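PDB 3P2E: 16S rRNA (adenine(1408)-N(1))-methyltransferase from Escherichia coli, which methylates N1 of adenine 1408 in the 16S rRNA of assembled 30S subunits, using S-adenosyl-L-methionine, and so confers resistance to a range of aminoglycosides. Local coordinates for residues P117-L122 against L172-F177; A85-L90 against G108-Y113; K5-V10 against I64-I69. One frame throughout, in Å; residues are numbered along the deposited sequence.

Contact 1: residues P117-L122 against L172-F177; sequences PNRDIL and LSNSGF
L122, S175 and R119 carry this meeting of two helix ends, in which the first turn of helix 119-126 lies against the last turn of helix 166-175. S175 is the polar centre. Its OG stands anti to the carbonyl carbon (chi1 -65°) and donates a hydrogen bond to the backbone R119 O at 2.9 Å, in the plane of that carbonyl and on one of its lone pairs. S123, one turn further on, also bonds to R119 O, so two hydroxyls share one acceptor. The aliphatic part of R119 passes beside the serine, its CB 3.5 Å from S175 OG, and then runs alongside N174 in the same direction, with guanidinium and amide planes nearly perpendicular.

L122 points toward helix 166-175. Its CB rests on S175 CB at 3.7 Å, while CD1, the tip of the branch, meets L172 CD1 at 3.8 Å, the two side chains crossing obliquely. The same L172 methyl touches the ring of P117, a residue preceded by a cis peptide bond, at its CG. F177 brings a ring edge rather than a face: CE2 lies 3.2 Å from L122 O, near the ring plane, and the ring also meets those of F135 and F137 on strand 133-139, edge-to-face with F137.

Both helix ends are capped. N118 OD1 accepts from I121 N at 3.1 Å as the N-cap, and G176, with positive phi, makes a Schellman motif, F177 N bonding back to L172 O and G176 N to S173 O; L172 O also accepts from S175 N. A single side chain-to-backbone hydrogen bond thus joins two capped termini: it fixes S175 against the first helical turn, while apolar contacts share the remaining buried surface with R119 and N174.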
loop_
_atom_site.group_PDB
_atom_site.type_symbol
_atom_site.label_atom_id
_atom_site.label_comp_id
_atom_site.label_asym_id
_atom_site.label_seq_id
_atom_site.Cartn_x
_atom_site.Cartn_y
_atom_site.Cartn_z
ATOM N N PRO A 117 7.926 -16.107 -0.271
ATOM C CA PRO A 117 7.018 -15.191 0.427
ATOM C C PRO A 117 6.380 -15.927 1.600
ATOM O O PRO A 117 6.522 -17.143 1.725
ATOM C CB PRO A 117 5.995 -14.862 -0.643
ATOM C CG PRO A 117 5.813 -16.209 -1.291
ATOM C CD PRO A 117 7.239 -16.729 -1.420
ATOM N N ASN A 118 5.679 -15.189 2.454
ATOM C CA ASN A 118 4.991 -15.781 3.596
ATOM C C ASN A 118 3.560 -15.975 3.100
ATOM O O ASN A 118 2.801 -15.010 2.989
ATOM C CB ASN A 118 5.018 -14.812 4.781
ATOM C CG ASN A 118 4.470 -15.425 6.055
ATOM O OD1 ASN A 118 3.372 -15.981 6.072
ATOM N ND2 ASN A 118 5.232 -15.315 7.135
ATOM N N ARG A 119 3.192 -17.217 2.795
ATOM C CA ARG A 119 1.860 -17.495 2.271
ATOM C C ARG A 119 0.699 -17.105 3.176
ATOM O O ARG A 119 -0.281 -16.522 2.712
ATOM C CB ARG A 119 1.737 -18.972 1.884
ATOM C CG ARG A 119 2.616 -19.370 0.704
ATOM C CD ARG A 119 2.248 -20.748 0.179
ATOM N NE ARG A 119 2.408 -21.787 1.192
ATOM C CZ ARG A 119 3.580 -22.197 1.666
ATOM N NH1 ARG A 119 4.705 -21.656 1.219
ATOM N NH2 ARG A 119 3.626 -23.146 2.591
ATOM N N ASP A 120 0.804 -17.410 4.465
ATOM C CA ASP A 120 -0.271 -17.083 5.394
ATOM C C ASP A 120 -0.508 -15.578 5.468
ATOM O O ASP A 120 -1.649 -15.122 5.392
ATOM C CB ASP A 120 0.038 -17.638 6.786
ATOM C CG ASP A 120 -1.068 -17.355 7.786
ATOM O OD1 ASP A 120 -2.237 -17.712 7.513
ATOM O OD2 ASP A 120 -0.773 -16.779 8.853
ATOM N N ILE A 121 0.565 -14.807 5.607
ATOM C CA ILE A 121 0.431 -13.359 5.682
ATOM C C ILE A 121 -0.121 -12.786 4.376
ATOM O O ILE A 121 -1.016 -11.937 4.397
ATOM C CB ILE A 121 1.782 -12.676 6.000
ATOM C CG1 ILE A 121 2.314 -13.162 7.350
ATOM C CG2 ILE A 121 1.597 -11.165 6.042
ATOM C CD1 ILE A 121 1.416 -12.827 8.528
ATOM N N LEU A 122 0.399 -13.243 3.240
ATOM C CA LEU A 122 -0.100 -12.737 1.963
ATOM C C LEU A 122 -1.579 -13.083 1.808
ATOM O O LEU A 122 -2.344 -12.329 1.204
ATOM C CB LEU A 122 0.710 -13.299 0.789
ATOM C CG LEU A 122 2.140 -12.758 0.655
ATOM C CD1 LEU A 122 2.717 -13.177 -0.691
ATOM C CD2 LEU A 122 2.142 -11.236 0.767
ATOM N N LEU A 172 2.473 -17.416 -4.660
ATOM C CA LEU A 172 1.584 -16.263 -4.615
ATOM C C LEU A 172 0.173 -16.693 -4.988
ATOM O O LEU A 172 -0.800 -16.282 -4.355
ATOM C CB LEU A 172 2.072 -15.157 -5.558
ATOM C CG LEU A 172 2.725 -13.959 -4.858
ATOM C CD1 LEU A 172 3.933 -14.420 -4.057
ATOM C CD2 LEU A 172 3.127 -12.913 -5.893
ATOM N N SER A 173 0.060 -17.533 -6.012
ATOM C CA SER A 173 -1.249 -18.007 -6.442
ATOM C C SER A 173 -1.983 -18.683 -5.287
ATOM O O SER A 173 -3.195 -18.507 -5.118
ATOM C CB SER A 173 -1.110 -18.989 -7.605
ATOM O OG SER A 173 -2.385 -19.453 -8.007
ATOM N N ASN A 174 -1.245 -19.447 -4.486
ATOM C CA ASN A 174 -1.833 -20.139 -3.345
ATOM C C ASN A 174 -2.389 -19.158 -2.317
ATOM O O ASN A 174 -3.307 -19.492 -1.564
ATOM C CB ASN A 174 -0.797 -21.044 -2.672
ATOM C CG ASN A 174 -0.367 -22.197 -3.556
ATOM O OD1 ASN A 174 -1.201 -22.922 -4.100
ATOM N ND2 ASN A 174 0.942 -22.379 -3.697
ATOM N N SER A 175 -1.829 -17.951 -2.289
ATOM C CA SER A 175 -2.267 -16.920 -1.353
ATOM C C SER A 175 -3.364 -16.037 -1.935
ATOM O O SER A 175 -3.896 -15.166 -1.242
ATOM C CB SER A 175 -1.085 -16.044 -0.933
ATOM O OG SER A 175 -0.129 -16.797 -0.209
ATOM N N GLY A 176 -3.693 -16.261 -3.203
ATOM C CA GLY A 176 -4.734 -15.479 -3.849
ATOM C C GLY A 176 -4.223 -14.455 -4.848
ATOM O O GLY A 176 -5.012 -13.736 -5.467
ATOM N N PHE A 177 -2.908 -14.381 -5.018
ATOM C CA PHE A 177 -2.333 -13.421 -5.960
ATOM C C PHE A 177 -1.879 -14.071 -7.268
ATOM O O PHE A 177 -0.985 -14.919 -7.281
ATOM C CB PHE A 177 -1.161 -12.688 -5.304
ATOM C CG PHE A 177 -1.565 -11.811 -4.149
ATOM C CD1 PHE A 177 -2.276 -10.637 -4.367
ATOM C CD2 PHE A 177 -1.246 -12.169 -2.841
ATOM C CE1 PHE A 177 -2.666 -9.828 -3.302
ATOM C CE2 PHE A 177 -1.630 -11.368 -1.766
ATOM C CZ PHE A 177 -2.344 -10.192 -1.999
#

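Contact 2: residues A85-L90 against G108-Y113; sequences AAAESL and GTLLEY. With SAH (S-adenosyl-L-homocysteine), chain C.
E88 has CG anti to its carbonyl carbon (chi1 -58°) and then bends at chi2 (97°), which swings the carboxylate back across the gap to helix 108-115; Y113, with CG likewise anti to the carbonyl carbon, extends its ring to meet it. Y113 OH donates to E88 OE2 at 2.6 Å, arriving from above the carboxylate plane, with ring and carboxylate almost perpendicular. The other oxygen, E88 OE1, accepts from SAH N6 at 3.0 Å. T109 holds OG1 in the crowded position between backbone N and carbonyl carbon, where it receives a nearly straight bond from SAH N6 at 2.9 Å. A water joins T109 OG1 to E88 OE2, closing the polar rim. At the Watson-Crick edge of the adenine, A87 N gives SAH N1 a bond of 2.8 Å, straight at 171°. Beside these bonds A87 CB packs on L110 CD1 at 4.2 Å, and L110 CB lies against the adenine near C5. Both exocyclic N-H groups and N1 are therefore read by protein atoms, and the short phenol bond probably steadies the carboxylate that takes one of the N-H groups. This is the adenine end of the cofactor pocket of a Rossmann-like, class I methyltransferase.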
loop_
_atom_site.group_PDB
_atom_site.type_symbol
_atom_site.label_atom_id
_atom_site.label_comp_id
_atom_site.label_asym_id
_atom_site.label_seq_id
_atom_site.Cartn_x
_atom_site.Cartn_y
_atom_site.Cartn_z
ATOM N N ALA A 85 -2.238 -0.402 11.794
ATOM C CA ALA A 85 -2.295 -1.849 11.909
ATOM C C ALA A 85 -1.094 -2.444 11.190
ATOM O O ALA A 85 -0.389 -1.741 10.464
ATOM C CB ALA A 85 -3.586 -2.372 11.281
ATOM N N ALA A 86 -0.868 -3.737 11.400
ATOM C CA ALA A 86 0.238 -4.447 10.765
ATOM C C ALA A 86 -0.314 -5.575 9.901
ATOM O O ALA A 86 -1.447 -6.014 10.091
ATOM C CB ALA A 86 1.174 -5.010 11.825
ATOM N N ALA A 87 0.498 -6.057 8.964
ATOM C CA ALA A 87 0.075 -7.128 8.071
ATOM C C ALA A 87 -0.321 -8.399 8.814
ATOM O O ALA A 87 -1.151 -9.171 8.324
ATOM C CB ALA A 87 1.178 -7.435 7.067
ATOM N N GLU A 88 0.269 -8.617 9.988
ATOM C CA GLU A 88 -0.029 -9.805 10.785
ATOM C C GLU A 88 -1.356 -9.703 11.535
ATOM O O GLU A 88 -1.893 -10.712 11.992
ATOM C CB GLU A 88 1.096 -10.075 11.794
ATOM C CG GLU A 88 2.466 -10.262 11.172
ATOM C CD GLU A 88 3.297 -8.994 11.186
ATOM O OE1 GLU A 88 2.743 -7.910 10.912
ATOM O OE2 GLU A 88 4.511 -9.083 11.465
ATOM N N SER A 89 -1.883 -8.489 11.660
ATOM C CA SER A 89 -3.143 -8.277 12.368
ATOM C C SER A 89 -3.976 -7.188 11.702
ATOM O O SER A 89 -4.186 -6.114 12.269
ATOM C CB SER A 89 -2.869 -7.900 13.826
ATOM O OG SER A 89 -2.095 -6.715 13.907
ATOM N N LEU A 90 -4.455 -7.474 10.498
ATOM C CA LEU A 90 -5.260 -6.520 9.751
ATOM C C LEU A 90 -6.671 -6.418 10.323
ATOM O O LEU A 90 -7.221 -7.402 10.807
ATOM C CB LEU A 90 -5.316 -6.940 8.281
ATOM C CG LEU A 90 -3.957 -6.940 7.576
ATOM C CD1 LEU A 90 -4.059 -7.651 6.243
ATOM C CD2 LEU A 90 -3.484 -5.510 7.386
ATOM N N GLY A 108 11.945 -4.296 6.416
ATOM C CA GLY A 108 11.630 -5.055 7.612
ATOM C C GLY A 108 10.845 -6.325 7.345
ATOM O O GLY A 108 11.019 -6.977 6.310
ATOM N N THR A 109 9.965 -6.681 8.274
ATOM C CA THR A 109 9.189 -7.905 8.125
ATOM C C THR A 109 8.290 -7.915 6.891
ATOM O O THR A 109 8.114 -8.956 6.267
ATOM C CB THR A 109 8.334 -8.196 9.389
ATOM O OG1 THR A 109 7.401 -7.133 9.609
ATOM C CG2 THR A 109 9.229 -8.323 10.612
ATOM N N LEU A 110 7.736 -6.763 6.521
ATOM C CA LEU A 110 6.857 -6.711 5.357
ATOM C C LEU A 110 7.605 -7.105 4.089
ATOM O O LEU A 110 7.060 -7.804 3.227
ATOM C CB LEU A 110 6.242 -5.314 5.193
ATOM C CG LEU A 110 5.179 -5.176 4.096
ATOM C CD1 LEU A 110 4.086 -6.220 4.289
ATOM C CD2 LEU A 110 4.589 -3.766 4.130
ATOM N N LEU A 111 8.852 -6.666 3.967
ATOM C CA LEU A 111 9.638 -7.023 2.793
ATOM C C LEU A 111 9.791 -8.544 2.721
ATOM O O LEU A 111 9.606 -9.143 1.663
ATOM C CB LEU A 111 11.019 -6.357 2.838
ATOM C CG LEU A 111 12.007 -6.786 1.742
ATOM C CD1 LEU A 111 11.458 -6.437 0.375
ATOM C CD2 LEU A 111 13.352 -6.098 1.965
ATOM N N GLU A 112 10.108 -9.173 3.850
ATOM C CA GLU A 112 10.276 -10.622 3.861
ATOM C C GLU A 112 8.974 -11.359 3.524
ATOM O O GLU A 112 8.996 -12.378 2.836
ATOM C CB GLU A 112 10.817 -11.100 5.216
ATOM C CG GLU A 112 9.787 -11.198 6.323
ATOM C CD GLU A 112 10.326 -11.894 7.562
ATOM O OE1 GLU A 112 10.817 -13.036 7.438
ATOM O OE2 GLU A 112 10.254 -11.302 8.660
ATOM N N TYR A 113 7.836 -10.844 3.985
ATOM C CA TYR A 113 6.562 -11.503 3.691
ATOM C C TYR A 113 6.294 -11.513 2.190
ATOM O O TYR A 113 5.678 -12.442 1.665
ATOM C CB TYR A 113 5.396 -10.804 4.396
ATOM C CG TYR A 113 5.471 -10.842 5.906
ATOM C CD1 TYR A 113 6.118 -11.888 6.567
ATOM C CD2 TYR A 113 4.877 -9.845 6.677
ATOM C CE1 TYR A 113 6.173 -11.937 7.959
ATOM C CE2 TYR A 113 4.922 -9.888 8.068
ATOM C CZ TYR A 113 5.573 -10.935 8.701
ATOM O OH TYR A 113 5.628 -10.979 10.077
HETATM N N SAH C . 5.604 2.413 1.308
HETATM C CA SAH C . 6.516 3.188 1.968
HETATM C CB SAH C . 7.519 2.305 2.714
HETATM C CG SAH C . 8.317 2.916 3.827
HETATM S SD SAH C . 9.461 1.877 4.675
HETATM C C SAH C . 7.160 4.219 0.942
HETATM O O SAH C . 7.463 5.144 1.569
HETATM O OXT SAH C . 7.296 4.042 -0.184
HETATM C "C5'" SAH C . 8.719 0.304 5.129
HETATM C "C4'" SAH C . 7.354 0.602 5.907
HETATM O "O4'" SAH C . 6.809 -0.714 6.063
HETATM C "C3'" SAH C . 7.513 1.210 7.286
HETATM O "O3'" SAH C . 6.744 2.449 7.398
HETATM C "C2'" SAH C . 7.071 0.065 8.269
HETATM O "O2'" SAH C . 6.449 0.478 9.466
HETATM C "C1'" SAH C . 6.154 -0.790 7.369
HETATM N N9 SAH C . 6.050 -2.242 7.794
HETATM C C8 SAH C . 7.109 -3.102 8.118
HETATM N N7 SAH C . 6.696 -4.295 8.509
HETATM C C5 SAH C . 5.270 -4.163 8.416
HETATM C C6 SAH C . 4.298 -5.175 8.728
HETATM N N6 SAH C . 4.649 -6.409 9.160
HETATM N N1 SAH C . 2.986 -4.772 8.547
HETATM C C2 SAH C . 2.632 -3.493 8.099
HETATM N N3 SAH C . 3.583 -2.522 7.800
HETATM C C4 SAH C . 4.873 -2.950 7.991
HETATM O O HOH W 1 6.316 -6.898 12.199
#

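Contact 3: residues K5-V10 against I64-I69; sequences KGTKTV and ISKKII
A beta hairpin with a two-residue loop at the N-terminus, strands 3-5 and 8-10 joined by a type II' turn from K5 to K8, docks on the last turns of helix 62-68. The turn is closed by paired backbone bonds between K5 and K8, and its tip, G6, is the residue most deeply covered by the helix. G6 has positive phi (74°), a conformation that favours glycine, and its CA approaches K66 CG at 4.1 Å.

S65 makes the polar link. Its OG lies anti to the backbone N (chi1 178°), which directs the hydroxyl out from the helix to the turn, where it donates to G6 O. The bond is short, 2.6 Å from S65 OG to G6 O, lies in the carbonyl plane and uses a lone pair. A water completes the junction on the amide side: it accepts from G6 N at 3.1 Å and donates to S65 O at 2.7 Å. Both polar backbone atoms of the buried G6 are thus bound to S65, one directly and the other through water.

Apolar segments of long side chains flank this centre. T7 CG2, anti to the carbonyl carbon, crosses the K66 chain obliquely and meets its CD at 3.5 Å. K5 CG, anti to the backbone N, touches the tip of I69 at CD1, 3.9 Å away.

Beyond the turn, a backbone bond between V10 and I3 also ties the two strands. S65 also packs on L4 of strand 3-5 and F82 of strand 80-83, and I64 and I68 turn to Y40 of helix 37-44, so helix 62-68 lies between the hairpin, its neighbouring helix and the edge strand of the central sheet.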
loop_
_atom_site.group_PDB
_atom_site.type_symbol
_atom_site.label_atom_id
_atom_site.label_comp_id
_atom_site.label_asym_id
_atom_site.label_seq_id
_atom_site.Cartn_x
_atom_site.Cartn_y
_atom_site.Cartn_z
ATOM N N LYS A 5 -6.544 10.781 13.435
ATOM C CA LYS A 5 -7.269 12.022 13.213
ATOM C C LYS A 5 -6.234 13.043 13.662
ATOM O O LYS A 5 -6.171 13.407 14.835
ATOM C CB LYS A 5 -8.519 12.095 14.092
ATOM C CG LYS A 5 -9.298 13.396 13.943
ATOM C CD LYS A 5 -10.622 13.360 14.696
ATOM C CE LYS A 5 -11.582 12.348 14.083
ATOM N NZ LYS A 5 -12.905 12.332 14.770
ATOM N N GLY A 6 -5.409 13.493 12.726
ATOM C CA GLY A 6 -4.352 14.412 13.098
ATOM C C GLY A 6 -3.335 13.538 13.813
ATOM O O GLY A 6 -2.946 12.498 13.287
ATOM N N THR A 7 -2.916 13.933 15.013
ATOM C CA THR A 7 -1.948 13.146 15.771
ATOM C C THR A 7 -2.647 12.243 16.784
ATOM O O THR A 7 -1.996 11.543 17.556
ATOM C CB THR A 7 -0.955 14.051 16.532
ATOM O OG1 THR A 7 -1.666 14.853 17.487
ATOM C CG2 THR A 7 -0.215 14.955 15.565
ATOM N N LYS A 8 -3.974 12.255 16.770
ATOM C CA LYS A 8 -4.756 11.456 17.707
ATOM C C LYS A 8 -5.295 10.172 17.093
ATOM O O LYS A 8 -5.745 10.159 15.949
ATOM C CB LYS A 8 -5.923 12.291 18.242
ATOM C CG LYS A 8 -6.816 11.564 19.233
ATOM C CD LYS A 8 -7.997 12.431 19.644
ATOM C CE LYS A 8 -8.862 11.732 20.681
ATOM N NZ LYS A 8 -8.105 11.456 21.936
ATOM N N THR A 9 -5.244 9.088 17.857
ATOM C CA THR A 9 -5.762 7.813 17.386
ATOM C C THR A 9 -7.228 7.727 17.802
ATOM O O THR A 9 -7.569 7.982 18.959
ATOM C CB THR A 9 -4.994 6.625 18.004
ATOM O OG1 THR A 9 -3.611 6.701 17.634
ATOM C CG2 THR A 9 -5.570 5.305 17.512
ATOM N N VAL A 10 -8.097 7.385 16.857
ATOM C CA VAL A 10 -9.520 7.264 17.143
ATOM C C VAL A 10 -10.092 6.013 16.492
ATOM O O VAL A 10 -9.506 5.459 15.561
ATOM C CB VAL A 10 -10.305 8.496 16.643
ATOM C CG1 VAL A 10 -9.898 9.725 17.441
ATOM C CG2 VAL A 10 -10.046 8.716 15.164
ATOM N N ILE A 64 1.518 14.261 7.634
ATOM C CA ILE A 64 0.528 14.172 6.572
ATOM C C ILE A 64 -0.883 13.981 7.131
ATOM O O ILE A 64 -1.855 14.442 6.542
ATOM C CB ILE A 64 0.866 13.033 5.585
ATOM C CG1 ILE A 64 2.158 13.369 4.832
ATOM C CG2 ILE A 64 -0.285 12.833 4.601
ATOM C CD1 ILE A 64 2.107 14.682 4.056
ATOM N N SER A 65 -0.994 13.313 8.274
ATOM C CA SER A 65 -2.298 13.106 8.886
ATOM C C SER A 65 -2.881 14.458 9.299
ATOM O O SER A 65 -4.083 14.689 9.177
ATOM C CB SER A 65 -2.178 12.203 10.114
ATOM O OG SER A 65 -3.439 12.042 10.732
ATOM N N LYS A 66 -2.018 15.347 9.783
ATOM C CA LYS A 66 -2.449 16.680 10.197
ATOM C C LYS A 66 -2.824 17.507 8.972
ATOM O O LYS A 66 -3.710 18.358 9.031
ATOM C CB LYS A 66 -1.331 17.385 10.973
ATOM C CG LYS A 66 -1.158 16.881 12.402
ATOM C CD LYS A 66 0.176 17.325 12.999
ATOM C CE LYS A 66 0.330 18.835 12.989
ATOM N NZ LYS A 66 1.682 19.239 13.478
ATOM N N LYS A 67 -2.150 17.245 7.861
ATOM C CA LYS A 67 -2.410 17.976 6.630
ATOM C C LYS A 67 -3.756 17.633 5.995
ATOM O O LYS A 67 -4.480 18.526 5.561
ATOM C CB LYS A 67 -1.286 17.721 5.620
ATOM C CG LYS A 67 -1.418 18.514 4.331
ATOM C CD LYS A 67 -0.189 18.347 3.448
ATOM C CE LYS A 67 -0.273 19.240 2.215
ATOM N NZ LYS A 67 0.982 19.220 1.418
ATOM N N ILE A 68 -4.104 16.351 5.949
ATOM C CA ILE A 68 -5.360 15.963 5.317
ATOM C C ILE A 68 -6.614 16.396 6.061
ATOM O O ILE A 68 -7.702 16.396 5.486
ATOM C CB ILE A 68 -5.439 14.439 5.070
ATOM C CG1 ILE A 68 -5.437 13.678 6.396
ATOM C CG2 ILE A 68 -4.286 14.009 4.186
ATOM C CD1 ILE A 68 -5.746 12.201 6.246
ATOM N N ILE A 69 -6.463 16.772 7.328
ATOM C CA ILE A 69 -7.604 17.198 8.130
ATOM C C ILE A 69 -7.847 18.706 8.017
ATOM O O ILE A 69 -8.828 19.226 8.547
ATOM C CB ILE A 69 -7.407 16.810 9.619
ATOM C CG1 ILE A 69 -8.703 17.039 10.398
ATOM C CG2 ILE A 69 -6.275 17.620 10.225
ATOM C CD1 ILE A 69 -8.620 16.638 11.858
HETATM O O HOH W 2 -6.041 12.875 9.802
#

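In the fold
Along the chain the three contacts close in series: contact 3 first, then contact 2, then contact 1. Contacts 1 and 2 are neighbours, with centres 13 Å apart, on the successive helices 108-115 and 119-126; N118 N probably bonds to Y113 O, and I121 packs on both Y113 and E88. The adenine site therefore adjoins the junction with helix 166-175, which leads into the edge strand 178-185. Contact 3 lies about 32 Å from contact 1, centre to centre, across the chain's centre, near the other edge strand, 80-83. The cofactor pocket of contact 2 sits between a helix-helix contact on one side and a hairpin-helix contact on the other, in one seven-stranded methyltransferase fold.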